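Local coordinates for protein DJ-1 homolog D (Arabidopsis thaliana, PDB 4OGG), which belongs to the DJ-1/PfpI family and carries two such domains in tandem, each built round a mixed beta-sheet flanked by helices, at residues Pro21-Gln26 / Gly368-Val373; Thr172-Pro177 / Glu210-Phe215. All blocks are in the same frame, centred on the assembly; numbering follows the deposited sequence.

Both contacts join the two DJ-1/PfpI repeats of the chain, and they do so in reciprocal fashion. Interaction 1 sets helix 15-27, in the first half of the chain, against the start of helix 369-380 in the second; interaction 2 sets the turn leading into helix 176-186 against helix 208-221. Their centres lie 12 Å apart, and the two meet directly: ND1 of His-369 is 3.5 Å from CB of Val-213, and OE1 of Gln-23 is 3.4 Å from CG1 of the same valine. Further round the same ring, NE2 of His-369 lies 3.4 Å from CA of Glu-210, a residue whose carboxylate lies close to the modified cysteine at position 311.

Interaction 1: residues Pro21-Gln26 / Gly368-Val373; sequences PFQALQ and GHPEFV
Helix 21-26 and the first turn of helix 369-373 cross at -42° with their axes 8.0 Å apart, and the backbones come nearest at Gln-23 and Pro-370, whose CA atoms are 5.1 Å apart. The contact is carried by Gln-23, which meets both His-369 and Pro-370. Its CG stands beside the backbone N, anti to the carbonyl carbon, and the chain runs on extended, which carries the amide across to the imidazole. There ND1 of His-369 donates to OE1 of Gln-23 over 2.8 Å, with an N-H...O angle of 154°. The oxygen lies almost in the plane of the ring, where the N-H points, whereas the donor is tilted out of the carbonyl plane; the amide and ring planes are 67° apart. The other end of the amide is held too, since NE2 of Gln-23 donates to the backbone O of Trp-366, and with a bond at each end its rotation is fixed. Glutamine suits this buried place because one uncharged group both accepts and donates. NE2 of Gln-23 further packs 3.8 Å from CD of Pro-370, whose compact ring suits the close approach of the helices. Next along, CB of Gln-26 lies 3.9 Å from CB of Pro-370, the two side chains running side by side. As the second residue of a helix that follows Gly-368 at the N-cap, Pro-370 costs no backbone hydrogen bond. Around this junction, Gln-23 and His-369 both rest on Val-213 of helix 208-221, Ala-24 and Leu-25 pack on helix 176-186, and Phe-22 and Leu-25 cover strand 30-35, the outermost strand, within this chain, of the first large sheet.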
loop_
_atom_site.group_PDB
_atom_site.type_symbol
_atom_site.label_atom_id
_atom_site.label_comp_id
_atom_site.label_asym_id
_atom_site.label_seq_id
_atom_site.Cartn_x
_atom_site.Cartn_y
_atom_site.Cartn_z
ATOM N N PRO C 21 -9.357 -22.407 9.944
ATOM C CA PRO C 21 -9.680 -23.385 10.987
ATOM C C PRO C 21 -10.707 -22.848 11.983
ATOM O O PRO C 21 -11.548 -23.596 12.484
ATOM C CB PRO C 21 -8.320 -23.676 11.627
ATOM C CG PRO C 21 -7.560 -22.409 11.412
ATOM C CD PRO C 21 -7.933 -22.034 9.996
ATOM N N PHE C 22 -10.653 -21.546 12.252
ATOM C CA PHE C 22 -11.593 -20.920 13.186
ATOM C C PHE C 22 -13.038 -21.112 12.737
ATOM O O PHE C 22 -13.899 -21.504 13.527
ATOM C CB PHE C 22 -11.305 -19.416 13.315
ATOM C CG PHE C 22 -12.248 -18.687 14.244
ATOM C CD1 PHE C 22 -12.333 -19.038 15.592
ATOM C CD2 PHE C 22 -13.045 -17.647 13.772
ATOM C CE1 PHE C 22 -13.198 -18.365 16.456
ATOM C CE2 PHE C 22 -13.916 -16.965 14.629
ATOM C CZ PHE C 22 -13.991 -17.327 15.972
ATOM N N GLN C 23 -13.309 -20.838 11.467
ATOM C CA GLN C 23 -14.669 -20.966 10.961
ATOM C C GLN C 23 -15.042 -22.375 10.514
ATOM O O GLN C 23 -16.186 -22.797 10.679
ATOM C CB GLN C 23 -14.891 -19.963 9.828
ATOM C CG GLN C 23 -14.594 -18.537 10.259
ATOM C CD GLN C 23 -15.014 -17.517 9.233
ATOM O OE1 GLN C 23 -14.538 -17.531 8.096
ATOM N NE2 GLN C 23 -15.911 -16.619 9.626
ATOM N N ALA C 24 -14.086 -23.106 9.955
ATOM C CA ALA C 24 -14.362 -24.465 9.510
ATOM C C ALA C 24 -14.721 -25.333 10.711
ATOM O O ALA C 24 -15.734 -26.031 10.703
ATOM C CB ALA C 24 -13.149 -25.046 8.793
ATOM N N LEU C 25 -13.888 -25.287 11.745
ATOM C CA LEU C 25 -14.139 -26.089 12.934
ATOM C C LEU C 25 -15.493 -25.753 13.545
ATOM O O LEU C 25 -16.230 -26.645 13.967
ATOM C CB LEU C 25 -13.019 -25.887 13.956
ATOM C CG LEU C 25 -11.642 -26.377 13.494
ATOM C CD1 LEU C 25 -10.634 -26.115 14.596
ATOM C CD2 LEU C 25 -11.680 -27.868 13.156
ATOM N N GLN C 26 -15.824 -24.466 13.590
ATOM C CA GLN C 26 -17.112 -24.056 14.129
ATOM C C GLN C 26 -18.232 -24.618 13.257
ATOM O O GLN C 26 -19.245 -25.100 13.764
ATOM C CB GLN C 26 -17.205 -22.530 14.188
ATOM C CG GLN C 26 -16.452 -21.932 15.359
ATOM C CD GLN C 26 -16.621 -20.435 15.452
ATOM O OE1 GLN C 26 -15.977 -19.678 14.727
ATOM N NE2 GLN C 26 -17.500 -19.997 16.339
ATOM N N GLY C 368 -20.246 -14.786 8.965
ATOM C CA GLY C 368 -21.238 -15.851 8.966
ATOM C C GLY C 368 -20.855 -17.184 8.341
ATOM O O GLY C 368 -21.719 -18.039 8.138
ATOM N N HIS C 369 -19.574 -17.389 8.052
ATOM C CA HIS C 369 -19.139 -18.641 7.438
ATOM C C HIS C 369 -19.481 -19.922 8.204
ATOM O O HIS C 369 -19.801 -20.941 7.591
ATOM C CB HIS C 369 -17.637 -18.586 7.146
ATOM C CG HIS C 369 -17.292 -17.724 5.972
ATOM N ND1 HIS C 369 -16.061 -17.127 5.821
ATOM C CD2 HIS C 369 -18.024 -17.357 4.892
ATOM C CE1 HIS C 369 -16.048 -16.426 4.700
ATOM N NE2 HIS C 369 -17.227 -16.549 4.117
ATOM N N PRO C 370 -19.420 -19.896 9.548
ATOM C CA PRO C 370 -19.751 -21.123 10.281
ATOM C C PRO C 370 -21.156 -21.619 9.951
ATOM O O PRO C 370 -21.340 -22.787 9.611
ATOM C CB PRO C 370 -19.602 -20.700 11.739
ATOM C CG PRO C 370 -18.477 -19.703 11.663
ATOM C CD PRO C 370 -18.869 -18.877 10.460
ATOM N N GLU C 371 -22.144 -20.733 10.039
ATOM C CA GLU C 371 -23.517 -21.120 9.734
ATOM C C GLU C 371 -23.688 -21.351 8.240
ATOM O O GLU C 371 -24.468 -22.208 7.823
ATOM C CB GLU C 371 -24.503 -20.056 10.223
ATOM C CG GLU C 371 -24.536 -19.911 11.742
ATOM C CD GLU C 371 -25.761 -19.164 12.240
ATOM O OE1 GLU C 371 -25.839 -18.901 13.460
ATOM O OE2 GLU C 371 -26.652 -18.849 11.420
ATOM N N PHE C 372 -22.949 -20.591 7.436
ATOM C CA PHE C 372 -23.006 -20.722 5.982
ATOM C C PHE C 372 -22.631 -22.153 5.592
ATOM O O PHE C 372 -23.383 -22.844 4.902
ATOM C CB PHE C 372 -22.026 -19.733 5.333
ATOM C CG PHE C 372 -22.124 -19.660 3.828
ATOM C CD1 PHE C 372 -23.283 -19.194 3.210
ATOM C CD2 PHE C 372 -21.035 -20.008 3.032
ATOM C CE1 PHE C 372 -23.354 -19.071 1.825
ATOM C CE2 PHE C 372 -21.093 -19.891 1.644
ATOM C CZ PHE C 372 -22.257 -19.419 1.038
ATOM N N VAL C 373 -21.461 -22.593 6.043
ATOM C CA VAL C 373 -20.986 -23.936 5.739
ATOM C C VAL C 373 -21.853 -24.994 6.422
ATOM O O VAL C 373 -22.189 -26.013 5.820
ATOM C CB VAL C 373 -19.517 -24.113 6.186
ATOM C CG1 VAL C 373 -19.061 -25.543 5.938
ATOM C CG2 VAL C 373 -18.627 -23.139 5.425
#

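Interaction 2: residues Thr172-Pro177 / Glu210-Phe215; sequences TYEGHP and EVKVPF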
loop_
_atom_site.group_PDB
_atom_site.type_symbol
_atom_site.label_atom_id
_atom_site.label_comp_id
_atom_site.label_asym_id
_atom_site.label_seq_id
_atom_site.Cartn_x
_atom_site.Cartn_y
_atom_site.Cartn_z
ATOM N N THR C 172 1.872 -25.322 4.662
ATOM C CA THR C 172 1.269 -24.060 4.225
ATOM C C THR C 172 -0.251 -24.171 4.247
ATOM O O THR C 172 -0.792 -25.262 4.431
ATOM C CB THR C 172 1.667 -23.707 2.772
ATOM O OG1 THR C 172 1.012 -24.611 1.868
ATOM C CG2 THR C 172 3.173 -23.816 2.577
ATOM N N TYR C 173 -0.939 -23.048 4.043
ATOM C CA TYR C 173 -2.394 -23.070 4.038
ATOM C C TYR C 173 -2.962 -23.921 2.905
ATOM O O TYR C 173 -4.152 -24.223 2.886
ATOM C CB TYR C 173 -2.972 -21.645 4.006
ATOM C CG TYR C 173 -2.399 -20.703 2.968
ATOM C CD1 TYR C 173 -2.607 -20.914 1.602
ATOM C CD2 TYR C 173 -1.676 -19.576 3.358
ATOM C CE1 TYR C 173 -2.105 -20.014 0.651
ATOM C CE2 TYR C 173 -1.172 -18.675 2.419
ATOM C CZ TYR C 173 -1.387 -18.898 1.073
ATOM O OH TYR C 173 -0.873 -18.012 0.148
ATOM N N GLU C 174 -2.114 -24.320 1.963
ATOM C CA GLU C 174 -2.586 -25.165 0.876
ATOM C C GLU C 174 -2.886 -26.573 1.383
ATOM O O GLU C 174 -3.529 -27.368 0.696
ATOM C CB GLU C 174 -1.558 -25.210 -0.257
ATOM C CG GLU C 174 -1.582 -23.955 -1.108
ATOM C CD GLU C 174 -2.995 -23.614 -1.567
ATOM O OE1 GLU C 174 -3.631 -24.463 -2.228
ATOM O OE2 GLU C 174 -3.474 -22.500 -1.261
ATOM N N GLY C 175 -2.421 -26.873 2.592
ATOM C CA GLY C 175 -2.669 -28.181 3.173
ATOM C C GLY C 175 -3.840 -28.157 4.145
ATOM O O GLY C 175 -4.114 -29.153 4.817
ATOM N N HIS C 176 -4.542 -27.026 4.221
ATOM C CA HIS C 176 -5.677 -26.904 5.135
ATOM C C HIS C 176 -6.694 -28.045 5.080
ATOM O O HIS C 176 -7.140 -28.520 6.122
ATOM C CB HIS C 176 -6.437 -25.588 4.915
ATOM C CG HIS C 176 -5.846 -24.404 5.622
ATOM N ND1 HIS C 176 -5.124 -24.510 6.792
ATOM C CD2 HIS C 176 -5.934 -23.079 5.356
ATOM C CE1 HIS C 176 -4.796 -23.302 7.217
ATOM N NE2 HIS C 176 -5.276 -22.417 6.363
ATOM N N PRO C 177 -7.088 -28.492 3.870
ATOM C CA PRO C 177 -8.071 -29.582 3.789
ATOM C C PRO C 177 -7.730 -30.819 4.622
ATOM O O PRO C 177 -8.492 -31.208 5.515
ATOM C CB PRO C 177 -8.130 -29.881 2.290
ATOM C CG PRO C 177 -7.899 -28.520 1.677
ATOM C CD PRO C 177 -6.741 -27.997 2.525
ATOM N N GLU C 210 -14.245 -15.122 1.896
ATOM C CA GLU C 210 -15.433 -15.735 1.318
ATOM C C GLU C 210 -15.220 -16.786 0.251
ATOM O O GLU C 210 -16.115 -17.593 -0.012
ATOM C CB GLU C 210 -16.374 -14.629 0.849
ATOM C CG GLU C 210 -16.706 -13.716 2.018
ATOM C CD GLU C 210 -17.509 -12.500 1.637
ATOM O OE1 GLU C 210 -17.611 -11.591 2.487
ATOM O OE2 GLU C 210 -18.034 -12.455 0.506
ATOM N N VAL C 211 -14.048 -16.793 -0.369
ATOM C CA VAL C 211 -13.768 -17.833 -1.344
ATOM C C VAL C 211 -12.973 -18.938 -0.643
ATOM O O VAL C 211 -13.347 -20.107 -0.693
ATOM C CB VAL C 211 -12.953 -17.312 -2.562
ATOM C CG1 VAL C 211 -11.668 -16.636 -2.104
ATOM C CG2 VAL C 211 -12.632 -18.479 -3.503
ATOM N N LYS C 212 -11.907 -18.557 0.054
ATOM C CA LYS C 212 -11.041 -19.531 0.706
ATOM C C LYS C 212 -11.657 -20.348 1.832
ATOM O O LYS C 212 -11.480 -21.565 1.880
ATOM C CB LYS C 212 -9.775 -18.848 1.234
ATOM C CG LYS C 212 -8.588 -19.803 1.399
ATOM C CD LYS C 212 -7.994 -20.181 0.040
ATOM C CE LYS C 212 -6.672 -20.928 0.185
ATOM N NZ LYS C 212 -6.033 -21.220 -1.135
ATOM N N VAL C 213 -12.369 -19.694 2.742
ATOM C CA VAL C 213 -12.950 -20.419 3.865
ATOM C C VAL C 213 -13.962 -21.487 3.457
ATOM O O VAL C 213 -13.812 -22.654 3.826
ATOM C CB VAL C 213 -13.575 -19.451 4.895
ATOM C CG1 VAL C 213 -14.191 -20.238 6.048
ATOM C CG2 VAL C 213 -12.495 -18.517 5.435
ATOM N N PRO C 214 -15.005 -21.117 2.695
ATOM C CA PRO C 214 -15.962 -22.164 2.314
ATOM C C PRO C 214 -15.301 -23.226 1.435
ATOM O O PRO C 214 -15.562 -24.423 1.580
ATOM C CB PRO C 214 -17.048 -21.389 1.563
ATOM C CG PRO C 214 -16.980 -20.012 2.188
ATOM C CD PRO C 214 -15.489 -19.788 2.279
ATOM N N PHE C 215 -14.434 -22.779 0.532
ATOM C CA PHE C 215 -13.747 -23.681 -0.387
ATOM C C PHE C 215 -12.949 -24.743 0.361
ATOM O O PHE C 215 -13.120 -25.939 0.125
ATOM C CB PHE C 215 -12.827 -22.874 -1.314
ATOM C CG PHE C 215 -12.228 -23.678 -2.437
ATOM C CD1 PHE C 215 -10.958 -24.235 -2.315
ATOM C CD2 PHE C 215 -12.931 -23.873 -3.620
ATOM C CE1 PHE C 215 -10.396 -24.975 -3.355
ATOM C CE2 PHE C 215 -12.378 -24.614 -4.669
ATOM C CZ PHE C 215 -11.108 -25.165 -4.534
#
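Lys-212 reaches across to Glu-174 at about a right angle, its NZ meeting OE2 of the carboxylate at 2.9 Å in a salt bridge that is also a hydrogen bond. OE2 accepts through its syn lone pair, on the side of OE1, yet OE1 stays 4.2 Å from NZ, so the grip is one-sided. A long side chain is needed here, because the nearest CA atoms of the two segments, those of Tyr-173 and Lys-212, are 9.9 Å apart. Lysine spans the gap with CG anti to its backbone N, a single bend at chi2 (74°) and an extended remainder. Glu-174 starts from a CA-CB bond that points away from the helix, and the bend of its chain at chi2 (-51°) helps to bring the carboxylate back to the ammonium. Tyr-173 accompanies the lysine: its CD1 lies 4.3 Å from CE, which approaches the ring obliquely, while its hydroxyl is bonded to the backbone O of His-50 and its ring meets Tyr-16 edge-to-face. The turn bearing the acid is itself held by Thr-172, whose OG1 accepts from N of Glu-174 at 3.1 Å to form an ST turn; the same oxygen is also bonded at Pro-158 O. Lys-212 is buried along helix 208-221, and the opposite charge of Glu-174 would compensate its ammonium there. The pairing should favour the ionised form of both groups, and it ties the two repeats together by an electrostatic bond between two long side chains rather than by close backbone packing.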